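Side-chain contacts in LPXTG cell wall surface protein (Streptococcus gordonii, PDB 4IGB), which is a peptidoglycan-anchored surface protein, represented here by its two N-terminal domains, and probably serves the bacterium as an adhesin: residues Ile141-Trp145 against Glu146-Phe150; Gly250-Asn253 against Glu254-Ser258. All blocks are in the same frame, centred on the assembly; numbering follows the deposited sequence.

Both interactions are local, each made by one unbroken run of the N-terminal domain, and their centres lie about 17 Å apart with no atoms touching. Interaction 1 turns the chain between strands 135-142 and 149-153 of an antiparallel sheet; interaction 2 makes up the short helix 250-256 and its exit, in a chain where strand far outweighs helix. Each is buried at one part and exposed at another. In 141-150 the paired strand residues I141 and F150 are buried, whereas E143 and W145 are exposed; in 250-258 the buried residues are N255, N256 and S258. A carboxylate bond, helped by a water, ties the turn together, whereas backbone bonds supplemented by asparagine amides hold the helix.

Interaction 1: residues Ile141-Trp145 against Glu146-Phe150; sequences ISELW and ESNAF
The carboxylate of E143 reaches across the turn and takes the backbone N-H of N148 on OE1, at 2.6 Å (153° at the hydrogen), using its anti lone pair, away from the other carboxylate oxygen. With CG anti to the carbonyl carbon (chi1 -66°) and the chain extended beyond it, glutamate has the length to span the loop, and its OE1 also lies 3.3 Å from CA of S147. CA of E143 makes a CA-H...O contact with E146 O, 3.2 Å between CA and O. This close grip spans the connection of a beta hairpin, whose strands 135-142 and 149-153 meet in the antiparallel, non-hydrogen-bonded pair I141 and F150. That end is buried but touches only lightly, CG1 of I141 lying 4.4 Å from CB of F150. E143, W145 and S147 form the exposed side, where CB of L144 stands 3.7 Å above one face of the W145 ring, over its centre, and W145 NE1 bonds to Y157. A water accepts from E146 N at 2.9 Å and probably donates to S142 O. S142 suits the entry to the turn because its OG accepts from L144 N, an ST turn. E146 sends its carboxylate to a salt bridge with K30.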
ATOM      1  N   ILE B 141     -16.059   7.268   6.638  1.00 17.94           N
ATOM      2  CA  ILE B 141     -14.759   7.400   7.271  1.00 18.63           C
ATOM      3  C   ILE B 141     -14.970   7.539   8.777  1.00 21.85           C
ATOM      4  O   ILE B 141     -15.692   8.422   9.227  1.00 21.07           O
ATOM      5  CB  ILE B 141     -14.032   8.645   6.755  1.00 16.80           C
ATOM      6  CG1 ILE B 141     -13.903   8.575   5.233  1.00 17.75           C
ATOM      7  CG2 ILE B 141     -12.669   8.792   7.426  1.00 17.12           C
ATOM      8  CD1 ILE B 141     -13.286   9.821   4.617  1.00 18.18           C
ATOM      9  N   SER B 142     -14.344   6.667   9.550  1.00 18.30           N
ATOM     10  CA  SER B 142     -14.458   6.722  11.002  1.00 20.83           C
ATOM     11  C   SER B 142     -13.461   5.779  11.619  1.00 23.59           C
ATOM     12  O   SER B 142     -12.841   4.965  10.932  1.00 15.27           O
ATOM     13  CB  SER B 142     -15.837   6.262  11.453  1.00 23.30           C
ATOM     14  OG  SER B 142     -15.890   4.844  11.431  1.00 25.09           O
ATOM     15  N   GLU B 143     -13.326   5.862  12.936  1.00 21.02           N
ATOM     16  CA  GLU B 143     -12.532   4.866  13.624  1.00 19.38           C
ATOM     17  C   GLU B 143     -13.388   4.018  14.555  1.00 21.06           C
ATOM     18  O   GLU B 143     -12.919   3.562  15.583  1.00 23.59           O
ATOM     19  CB  GLU B 143     -11.332   5.510  14.327  1.00 22.90           C
ATOM     20  CG  GLU B 143     -10.330   6.097  13.337  1.00 22.13           C
ATOM     21  CD  GLU B 143      -9.167   6.818  14.001  1.00 23.18           C
ATOM     22  OE1 GLU B 143      -8.013   6.490  13.690  1.00 25.78           O
ATOM     23  OE2 GLU B 143      -9.403   7.731  14.815  1.00 26.22           O
ATOM     24  N   LEU B 144     -14.644   3.793  14.180  1.00 21.62           N
ATOM     25  CA  LEU B 144     -15.514   2.915  14.971  1.00 19.00           C
ATOM     26  C   LEU B 144     -14.940   1.506  15.107  1.00 23.16           C
ATOM     27  O   LEU B 144     -15.107   0.868  16.142  1.00 31.83           O
ATOM     28  CB  LEU B 144     -16.907   2.770  14.352  1.00 18.23           C
ATOM     29  CG  LEU B 144     -17.868   3.938  14.162  1.00 35.04           C
ATOM     30  CD1 LEU B 144     -19.289   3.387  14.076  1.00 20.42           C
ATOM     31  CD2 LEU B 144     -17.732   4.960  15.281  1.00 34.51           C
ATOM     32  N   TRP B 145     -14.295   1.019  14.046  1.00 20.84           N
ATOM     33  CA  TRP B 145     -13.905  -0.383  13.942  1.00 22.40           C
ATOM     34  C   TRP B 145     -12.396  -0.570  14.061  1.00 34.53           C
ATOM     35  O   TRP B 145     -11.932  -1.424  14.814  1.00 27.36           O
ATOM     36  CB  TRP B 145     -14.415  -0.962  12.620  1.00 23.52           C
ATOM     37  CG  TRP B 145     -15.845  -0.601  12.376  1.00 24.94           C
ATOM     38  CD1 TRP B 145     -16.348   0.119  11.329  1.00 29.02           C
ATOM     39  CD2 TRP B 145     -16.959  -0.923  13.213  1.00 24.89           C
ATOM     40  NE1 TRP B 145     -17.713   0.256  11.460  1.00 25.91           N
ATOM     41  CE2 TRP B 145     -18.112  -0.375  12.611  1.00 29.27           C
ATOM     42  CE3 TRP B 145     -17.096  -1.624  14.416  1.00 33.09           C
ATOM     43  CZ2 TRP B 145     -19.385  -0.509  13.167  1.00 33.04           C
ATOM     44  CZ3 TRP B 145     -18.367  -1.752  14.973  1.00 40.21           C
ATOM     45  CH2 TRP B 145     -19.491  -1.196  14.347  1.00 37.86           C
ATOM     46  N   GLU B 146     -11.645   0.222  13.300  1.00 24.92           N
ATOM     47  CA  GLU B 146     -10.191   0.246  13.381  1.00 26.08           C
ATOM     48  C   GLU B 146      -9.743   1.694  13.348  1.00 28.39           C
ATOM     49  O   GLU B 146     -10.490   2.573  12.910  1.00 21.71           O
ATOM     50  CB  GLU B 146      -9.541  -0.413  12.162  1.00 28.27           C
ATOM     51  CG  GLU B 146     -10.063  -1.759  11.742  1.00 46.91           C
ATOM     52  CD  GLU B 146      -9.398  -2.238  10.453  1.00 46.68           C
ATOM     53  OE1 GLU B 146      -8.467  -1.556   9.959  1.00 41.81           O
ATOM     54  OE2 GLU B 146      -9.811  -3.293   9.931  1.00 53.62           O
ATOM     55  N   SER B 147      -8.509   1.922  13.780  1.00 23.28           N
ATOM     56  CA  SER B 147      -7.854   3.208  13.621  1.00 31.90           C
ATOM     57  C   SER B 147      -7.573   3.479  12.140  1.00 22.19           C
ATOM     58  O   SER B 147      -7.325   2.560  11.362  1.00 21.42           O
ATOM     59  CB  SER B 147      -6.529   3.220  14.394  1.00 30.77           C
ATOM     60  OG  SER B 147      -6.748   3.201  15.795  1.00 46.14           O
ATOM     61  N   ASN B 148      -7.627   4.746  11.752  1.00 21.33           N
ATOM     62  CA  ASN B 148      -7.098   5.149  10.456  1.00 21.22           C
ATOM     63  C   ASN B 148      -7.681   4.371   9.281  1.00 20.00           C
ATOM     64  O   ASN B 148      -6.960   3.919   8.404  1.00 27.36           O
ATOM     65  CB  ASN B 148      -5.575   5.003  10.473  1.00 21.00           C
ATOM     66  CG  ASN B 148      -4.915   6.062  11.314  1.00 24.96           C
ATOM     67  OD1 ASN B 148      -5.199   7.247  11.158  1.00 40.79           O
ATOM     68  ND2 ASN B 148      -4.054   5.649  12.229  1.00 34.02           N
ATOM     69  N   ALA B 149      -8.991   4.216   9.260  1.00 16.44           N
ATOM     70  CA  ALA B 149      -9.589   3.365   8.260  1.00 23.44           C
ATOM     71  C   ALA B 149     -10.804   4.009   7.615  1.00 15.82           C
ATOM     72  O   ALA B 149     -11.389   4.958   8.149  1.00 16.94           O
ATOM     73  CB  ALA B 149      -9.967   2.010   8.877  1.00 21.86           C
ATOM     74  N   PHE B 150     -11.168   3.486   6.459  1.00 14.72           N
ATOM     75  CA  PHE B 150     -12.441   3.817   5.843  1.00 21.28           C
ATOM     76  C   PHE B 150     -13.270   2.555   5.634  1.00 19.08           C
ATOM     77  O   PHE B 150     -12.740   1.435   5.632  1.00 19.52           O
ATOM     78  CB  PHE B 150     -12.251   4.598   4.539  1.00 17.42           C
ATOM     79  CG  PHE B 150     -11.378   3.913   3.524  1.00 22.19           C
ATOM     80  CD1 PHE B 150     -11.913   2.988   2.640  1.00 17.15           C
ATOM     81  CD2 PHE B 150     -10.024   4.216   3.434  1.00 19.00           C
ATOM     82  CE1 PHE B 150     -11.120   2.366   1.684  1.00 18.19           C
ATOM     83  CE2 PHE B 150      -9.214   3.592   2.489  1.00 16.80           C
ATOM     84  CZ  PHE B 150      -9.768   2.674   1.600  1.00 18.74           C
TER
HETATM   85  O   HOH W   1     -13.189   1.869  11.438  1.00 21.47           O

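Interaction 2: residues Gly250-Asn253 against Glu254-Ser258; sequences GSYN and ENNVS
The ring of Y252 carries the amide nitrogen of N256 over one face, ND2 standing 3.1 Å above the plane and over the ring centre, while OD1 of N253 lies in the ring plane at its edge. The side chains of Y252 and N256 cross at about a right angle, with ring and amide planes 52° apart. Y252 has CG anti to its own N (chi1 -174°), which swings the ring back beside the carbonyl carbon to meet the residue one turn on. The same ND2 hydrogen-bonds to D22 OD1 and only weakly to Y252 O, and N256 OD1 takes the backbone N-H of I23; a side chain that both donates and accepts suits this buried place.

N255 uses its amide differently. Its ND2 donates to S251 O at 2.7 Å, almost straight at 177°; the acceptor lies in the amide plane, although the donor stands above the carbonyl plane. That oxygen also receives N255 N, so one residue grips it twice, while N255 OD1 turns to K195. The aliphatic part of E254 lies against G250, whose positive phi glycine readily adopts, with CG 3.1 Å from G250 O. V257 lays its apolar CG2 alongside N253, 3.9 Å from OD1.

N253 O accepts from both V257 N, at 2.7 Å, and S258 N, at 3.0 Å, as the helix gives way to loop. S258 OG bonds to T248, a ligand of the bound sodium ion, and E254 bonds through its backbone to D198, another ligand. The short helix 250-256, built on i to i+4 bonds, thus lies beside the sodium site of the N-terminal domain.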
ATOM      1  N   GLY B 250     -13.199 -12.360  15.395  1.00 28.75           N
ATOM      2  CA  GLY B 250     -11.931 -12.039  16.023  1.00 27.65           C
ATOM      3  C   GLY B 250     -10.847 -11.654  15.029  1.00 28.33           C
ATOM      4  O   GLY B 250     -10.807 -12.148  13.901  1.00 26.79           O
ATOM      5  N   SER B 251      -9.954 -10.781  15.468  1.00 24.77           N
ATOM      6  CA  SER B 251      -8.863 -10.275  14.646  1.00 27.91           C
ATOM      7  C   SER B 251      -8.063 -11.358  13.919  1.00 34.86           C
ATOM      8  O   SER B 251      -7.857 -11.268  12.707  1.00 25.35           O
ATOM      9  CB  SER B 251      -7.915  -9.446  15.500  1.00 36.32           C
ATOM     10  OG  SER B 251      -6.799  -9.033  14.732  1.00 48.55           O
ATOM     11  N   TYR B 252      -7.598 -12.363  14.661  1.00 23.24           N
ATOM     12  CA  TYR B 252      -6.794 -13.423  14.076  1.00 25.41           C
ATOM     13  C   TYR B 252      -7.476 -14.059  12.864  1.00 30.12           C
ATOM     14  O   TYR B 252      -6.906 -14.124  11.778  1.00 30.80           O
ATOM     15  CB  TYR B 252      -6.449 -14.509  15.109  1.00 25.22           C
ATOM     16  CG  TYR B 252      -5.500 -15.533  14.537  1.00 26.01           C
ATOM     17  CD1 TYR B 252      -4.131 -15.374  14.657  1.00 29.98           C
ATOM     18  CD2 TYR B 252      -5.972 -16.633  13.829  1.00 27.68           C
ATOM     19  CE1 TYR B 252      -3.256 -16.289  14.118  1.00 30.56           C
ATOM     20  CE2 TYR B 252      -5.101 -17.551  13.275  1.00 27.91           C
ATOM     21  CZ  TYR B 252      -3.742 -17.373  13.428  1.00 34.27           C
ATOM     22  OH  TYR B 252      -2.857 -18.276  12.885  1.00 30.14           O
ATOM     23  N   ASN B 253      -8.699 -14.537  13.051  1.00 24.45           N
ATOM     24  CA  ASN B 253      -9.408 -15.183  11.971  1.00 17.09           C
ATOM     25  C   ASN B 253      -9.765 -14.232  10.831  1.00 23.33           C
ATOM     26  O   ASN B 253      -9.721 -14.611   9.658  1.00 25.10           O
ATOM     27  CB  ASN B 253     -10.652 -15.899  12.507  1.00 21.22           C
ATOM     28  CG  ASN B 253     -10.290 -17.089  13.382  1.00 32.24           C
ATOM     29  OD1 ASN B 253      -9.154 -17.563  13.344  1.00 26.86           O
ATOM     30  ND2 ASN B 253     -11.251 -17.576  14.172  1.00 24.52           N
ATOM     31  N   GLU B 254     -10.117 -12.998  11.172  1.00 19.92           N
ATOM     32  CA  GLU B 254     -10.497 -12.015  10.157  1.00 23.96           C
ATOM     33  C   GLU B 254      -9.351 -11.681   9.203  1.00 28.04           C
ATOM     34  O   GLU B 254      -9.575 -11.423   8.017  1.00 23.89           O
ATOM     35  CB  GLU B 254     -11.054 -10.752  10.807  1.00 21.23           C
ATOM     36  CG  GLU B 254     -12.404 -11.003  11.470  1.00 31.49           C
ATOM     37  CD  GLU B 254     -12.933  -9.791  12.188  1.00 31.80           C
ATOM     38  OE1 GLU B 254     -12.284  -8.740  12.117  1.00 30.01           O
ATOM     39  OE2 GLU B 254     -14.000  -9.884  12.825  1.00 46.46           O
ATOM     40  N   ASN B 255      -8.133 -11.707   9.724  1.00 20.92           N
ATOM     41  CA  ASN B 255      -6.938 -11.490   8.922  1.00 25.40           C
ATOM     42  C   ASN B 255      -6.478 -12.763   8.227  1.00 23.43           C
ATOM     43  O   ASN B 255      -6.189 -12.764   7.029  1.00 21.60           O
ATOM     44  CB  ASN B 255      -5.801 -10.986   9.804  1.00 14.99           C
ATOM     45  CG  ASN B 255      -5.948  -9.535  10.168  1.00 24.19           C
ATOM     46  OD1 ASN B 255      -5.413  -8.651   9.489  1.00 25.49           O
ATOM     47  ND2 ASN B 255      -6.696  -9.272  11.234  1.00 15.44           N
ATOM     48  N   ASN B 256      -6.402 -13.848   8.992  1.00 21.18           N
ATOM     49  CA  ASN B 256      -5.818 -15.091   8.491  1.00 17.75           C
ATOM     50  C   ASN B 256      -6.781 -16.020   7.755  1.00 23.60           C
ATOM     51  O   ASN B 256      -6.404 -16.649   6.771  1.00 25.06           O
ATOM     52  CB  ASN B 256      -5.091 -15.824   9.627  1.00 20.87           C
ATOM     53  CG  ASN B 256      -3.885 -15.039  10.144  1.00 26.23           C
ATOM     54  OD1 ASN B 256      -2.976 -14.702   9.379  1.00 27.90           O
ATOM     55  ND2 ASN B 256      -3.890 -14.717  11.436  1.00 25.57           N
ATOM     56  N   VAL B 257      -8.019 -16.112   8.231  1.00 20.19           N
ATOM     57  CA  VAL B 257      -9.000 -16.981   7.607  1.00 18.37           C
ATOM     58  C   VAL B 257      -9.801 -16.281   6.500  1.00 26.20           C
ATOM     59  O   VAL B 257     -10.076 -16.869   5.441  1.00 22.20           O
ATOM     60  CB  VAL B 257      -9.984 -17.553   8.646  1.00 22.69           C
ATOM     61  CG1 VAL B 257     -11.140 -18.252   7.947  1.00 20.55           C
ATOM     62  CG2 VAL B 257      -9.253 -18.509   9.612  1.00 25.04           C
ATOM     63  N   SER B 258     -10.190 -15.033   6.745  1.00 18.89           N
ATOM     64  CA  SER B 258     -11.017 -14.317   5.782  1.00 14.23           C
ATOM     65  C   SER B 258     -10.366 -13.021   5.265  1.00 21.95           C
ATOM     66  O   SER B 258     -11.062 -12.130   4.791  1.00 22.93           O
ATOM     67  CB  SER B 258     -12.385 -14.010   6.388  1.00 15.78           C
ATOM     68  OG  SER B 258     -12.265 -13.166   7.531  1.00 16.73           O
TER